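PDB 3OTN: SusD superfamily protein, which probably binds carbohydrate or another nutrient at the bacterial outer membrane. Local coordinates for residues E248-Q254 and N354-Y360. Sequence-based numbering, arbitrary orientation.
Sequences EFIYQVQ and NWSVYRY. With EDO (1,2-ethanediol), chain K; EDO (1,2-ethanediol), chain S.
Residues 248-254 and 354-360 form a short antiparallel ribbon, broken midway by a pair of classic beta bulges, buried among the helices of this SusD-family protein. Begin at Asn354: its ND2 donates to Gln252 OE1 (3.0 Å), an acceptor shared with the backbone of Asn245, while a water joins Asn354 O to Gln252 NE2. Trp355 and Val253 make a hydrogen-bonded pair, CA-CA 5.0 Å, with Val253 N to Trp355 O at 2.7 Å and Trp355 N to Val253 O at 3.1 Å; Val253 CG2 sits at the edge of the indole. Ser356 opposes Gln252 in a non-hydrogen-bonded pair, CA-CA 4.3 Å, and Ser356 OG takes a bond from Gln252 NE2 (3.0 Å).

At Val357 the chain turns (phi/psi -98/-49), and Ile250 does likewise (-107/-50). Tyr251 O therefore accepts both Val357 N (2.8 Å) and Tyr358 N (3.0 Å), while Tyr358 O accepts both Ile250 N (3.0 Å) and Tyr251 N (3.1 Å). These kinks let one ribbon change direction without losing its pairing. The Tyr358 ring (chi1 m) packs on helices 108-133 and 187-202, its OH bonded to Asp196. Arg359, chi1 p and then extended, pairs with Phe249 at CA-CA 4.4 Å and sits at the N-cap position, directly before helix 360-375; its guanidinium bridges Glu421 as well as Glu248, whose carboxylate also reaches Arg392 and Thr361. Where Tyr360 opens the helix, Tyr360 N donates to Glu248 O at 2.7 Å, just beyond the salt bridge from Arg359 NH1 to Glu248 OE1 at 2.9 Å.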
loop_
_atom_site.group_PDB
_atom_site.type_symbol
_atom_site.label_atom_id
_atom_site.label_comp_id
_atom_site.label_asym_id
_atom_site.label_seq_id
_atom_site.Cartn_x
_atom_site.Cartn_y
_atom_site.Cartn_z
ATOM N N GLU A 248 -14.921 -4.739 -2.168
ATOM C CA GLU A 248 -14.141 -3.509 -2.334
ATOM C C GLU A 248 -12.861 -3.693 -3.128
ATOM O O GLU A 248 -12.301 -2.709 -3.650
ATOM C CB GLU A 248 -13.752 -2.937 -0.986
ATOM C CG GLU A 248 -14.901 -2.386 -0.164
ATOM C CD GLU A 248 -14.449 -1.482 0.975
ATOM O OE1 GLU A 248 -13.335 -0.866 0.867
ATOM O OE2 GLU A 248 -15.222 -1.380 1.971
ATOM N N PHE A 249 -12.363 -4.917 -3.202
ATOM C CA PHE A 249 -10.994 -5.113 -3.658
ATOM C C PHE A 249 -10.864 -4.918 -5.168
ATOM O O PHE A 249 -11.557 -5.558 -5.958
ATOM C CB PHE A 249 -10.423 -6.444 -3.222
ATOM C CG PHE A 249 -10.449 -6.665 -1.717
ATOM C CD1 PHE A 249 -9.963 -5.705 -0.838
ATOM C CD2 PHE A 249 -11.003 -7.834 -1.195
ATOM C CE1 PHE A 249 -9.992 -5.919 0.547
ATOM C CE2 PHE A 249 -11.028 -8.067 0.156
ATOM C CZ PHE A 249 -10.523 -7.113 1.044
ATOM N N ILE A 250 -9.934 -4.044 -5.540
ATOM C CA ILE A 250 -9.701 -3.630 -6.943
ATOM C C ILE A 250 -8.415 -4.263 -7.463
ATOM O O ILE A 250 -8.406 -4.877 -8.549
ATOM C CB ILE A 250 -9.642 -2.072 -7.052
ATOM C CG1 ILE A 250 -10.980 -1.465 -6.636
ATOM C CG2 ILE A 250 -9.345 -1.622 -8.510
ATOM C CD1 ILE A 250 -10.916 0.040 -6.419
ATOM N N TYR A 251 -7.342 -4.138 -6.697
ATOM C CA TYR A 251 -6.090 -4.837 -7.022
ATOM C C TYR A 251 -5.399 -5.318 -5.738
ATOM O O TYR A 251 -5.283 -4.569 -4.779
ATOM C CB TYR A 251 -5.183 -3.911 -7.866
ATOM C CG TYR A 251 -4.132 -4.696 -8.572
ATOM C CD1 TYR A 251 -4.458 -5.489 -9.666
ATOM C CD2 TYR A 251 -2.815 -4.706 -8.111
ATOM C CE1 TYR A 251 -3.485 -6.275 -10.308
ATOM C CE2 TYR A 251 -1.827 -5.481 -8.747
ATOM C CZ TYR A 251 -2.162 -6.266 -9.822
ATOM O OH TYR A 251 -1.201 -7.026 -10.416
ATOM N N GLN A 252 -4.922 -6.557 -5.737
ATOM C CA GLN A 252 -4.368 -7.145 -4.552
ATOM C C GLN A 252 -3.155 -7.999 -4.880
ATOM O O GLN A 252 -3.038 -8.547 -5.965
ATOM C CB GLN A 252 -5.423 -8.077 -3.911
ATOM C CG GLN A 252 -6.706 -7.402 -3.430
ATOM C CD GLN A 252 -7.464 -8.256 -2.461
ATOM O OE1 GLN A 252 -8.058 -9.271 -2.850
ATOM N NE2 GLN A 252 -7.463 -7.857 -1.176
ATOM N N VAL A 253 -2.304 -8.180 -3.882
ATOM C CA VAL A 253 -1.314 -9.224 -3.889
ATOM C C VAL A 253 -2.029 -10.547 -3.589
ATOM O O VAL A 253 -2.829 -10.623 -2.647
ATOM C CB VAL A 253 -0.231 -9.002 -2.858
ATOM C CG1 VAL A 253 0.776 -10.108 -2.966
ATOM C CG2 VAL A 253 0.499 -7.633 -3.101
ATOM N N GLN A 254 -1.737 -11.577 -4.378
ATOM C CA GLN A 254 -2.467 -12.864 -4.313
ATOM C C GLN A 254 -1.747 -13.861 -3.423
ATOM O O GLN A 254 -0.547 -14.156 -3.613
ATOM C CB GLN A 254 -2.657 -13.495 -5.696
ATOM C CG GLN A 254 -3.304 -12.549 -6.757
ATOM C CD GLN A 254 -4.704 -12.121 -6.390
ATOM O OE1 GLN A 254 -5.060 -10.919 -6.422
ATOM N NE2 GLN A 254 -5.495 -13.065 -6.014
ATOM N N ASN A 354 -5.610 -12.341 0.841
ATOM C CA ASN A 354 -4.935 -11.404 -0.080
ATOM C C ASN A 354 -4.518 -10.152 0.695
ATOM O O ASN A 354 -5.069 -9.880 1.782
ATOM C CB ASN A 354 -5.858 -11.026 -1.271
ATOM C CG ASN A 354 -5.838 -12.046 -2.395
ATOM O OD1 ASN A 354 -5.233 -13.098 -2.278
ATOM N ND2 ASN A 354 -6.526 -11.726 -3.521
ATOM N N TRP A 355 -3.508 -9.450 0.191
ATOM C CA TRP A 355 -3.101 -8.113 0.683
ATOM C C TRP A 355 -3.481 -7.048 -0.355
ATOM O O TRP A 355 -3.067 -7.125 -1.508
ATOM C CB TRP A 355 -1.615 -8.078 0.972
ATOM C CG TRP A 355 -1.033 -6.746 1.348
ATOM C CD1 TRP A 355 -0.355 -5.884 0.516
ATOM C CD2 TRP A 355 -1.091 -6.097 2.624
ATOM N NE1 TRP A 355 0.039 -4.780 1.209
ATOM C CE2 TRP A 355 -0.393 -4.878 2.501
ATOM C CE3 TRP A 355 -1.615 -6.453 3.873
ATOM C CZ2 TRP A 355 -0.232 -3.998 3.563
ATOM C CZ3 TRP A 355 -1.445 -5.580 4.944
ATOM C CH2 TRP A 355 -0.759 -4.364 4.771
ATOM N N SER A 356 -4.266 -6.061 0.052
ATOM C CA SER A 356 -4.707 -5.023 -0.878
ATOM C C SER A 356 -3.645 -4.041 -1.347
ATOM O O SER A 356 -2.820 -3.593 -0.563
ATOM C CB SER A 356 -5.838 -4.229 -0.264
ATOM O OG SER A 356 -6.939 -5.057 -0.167
ATOM N N VAL A 357 -3.673 -3.730 -2.639
ATOM C CA VAL A 357 -2.970 -2.573 -3.197
ATOM C C VAL A 357 -3.976 -1.409 -3.356
ATOM O O VAL A 357 -3.682 -0.287 -2.953
ATOM C CB VAL A 357 -2.286 -2.926 -4.557
ATOM C CG1 VAL A 357 -1.694 -1.693 -5.223
ATOM C CG2 VAL A 357 -1.227 -3.989 -4.341
ATOM N N TYR A 358 -5.134 -1.670 -3.956
ATOM C CA TYR A 358 -6.257 -0.689 -3.979
ATOM C C TYR A 358 -7.559 -1.368 -3.614
ATOM O O TYR A 358 -7.871 -2.435 -4.144
ATOM C CB TYR A 358 -6.430 0.006 -5.348
ATOM C CG TYR A 358 -5.352 1.014 -5.598
ATOM C CD1 TYR A 358 -5.328 2.202 -4.898
ATOM C CD2 TYR A 358 -4.320 0.756 -6.487
ATOM C CE1 TYR A 358 -4.300 3.117 -5.067
ATOM C CE2 TYR A 358 -3.292 1.665 -6.663
ATOM C CZ TYR A 358 -3.302 2.844 -5.951
ATOM O OH TYR A 358 -2.294 3.728 -6.090
ATOM N N ARG A 359 -8.325 -0.738 -2.735
ATOM C CA ARG A 359 -9.691 -1.135 -2.442
ATOM C C ARG A 359 -10.613 0.086 -2.553
ATOM O O ARG A 359 -10.173 1.213 -2.577
ATOM C CB ARG A 359 -9.805 -1.818 -1.083
ATOM C CG ARG A 359 -9.571 -0.945 0.151
ATOM C CD ARG A 359 -9.709 -1.819 1.354
ATOM N NE ARG A 359 -9.463 -1.175 2.660
ATOM C CZ ARG A 359 -10.396 -0.842 3.555
ATOM N NH1 ARG A 359 -11.693 -1.010 3.292
ATOM N NH2 ARG A 359 -10.032 -0.360 4.760
ATOM N N TYR A 360 -11.894 -0.168 -2.695
ATOM C CA TYR A 360 -12.875 0.887 -2.966
ATOM C C TYR A 360 -12.926 1.988 -1.929
ATOM O O TYR A 360 -13.087 3.173 -2.293
ATOM C CB TYR A 360 -14.244 0.236 -3.110
ATOM C CG TYR A 360 -15.353 1.059 -3.710
ATOM C CD1 TYR A 360 -15.172 1.761 -4.886
ATOM C CD2 TYR A 360 -16.621 1.013 -3.160
ATOM C CE1 TYR A 360 -16.220 2.439 -5.463
ATOM C CE2 TYR A 360 -17.674 1.686 -3.727
ATOM C CZ TYR A 360 -17.470 2.390 -4.873
ATOM O OH TYR A 360 -18.506 3.065 -5.423
HETATM C C1 EDO K . 1.577 -11.802 -6.493
HETATM O O1 EDO K . 0.180 -11.398 -6.467
HETATM C C2 EDO K . 1.764 -13.206 -5.898
HETATM O O2 EDO K . 1.736 -13.084 -4.469
HETATM C C1 EDO S . -21.065 6.321 -3.460
HETATM O O1 EDO S . -21.921 7.217 -2.742
HETATM C C2 EDO S . -20.620 5.190 -2.542
HETATM O O2 EDO S . -20.440 3.996 -3.314
HETATM O O HOH W 1 -7.832 -9.155 1.333
#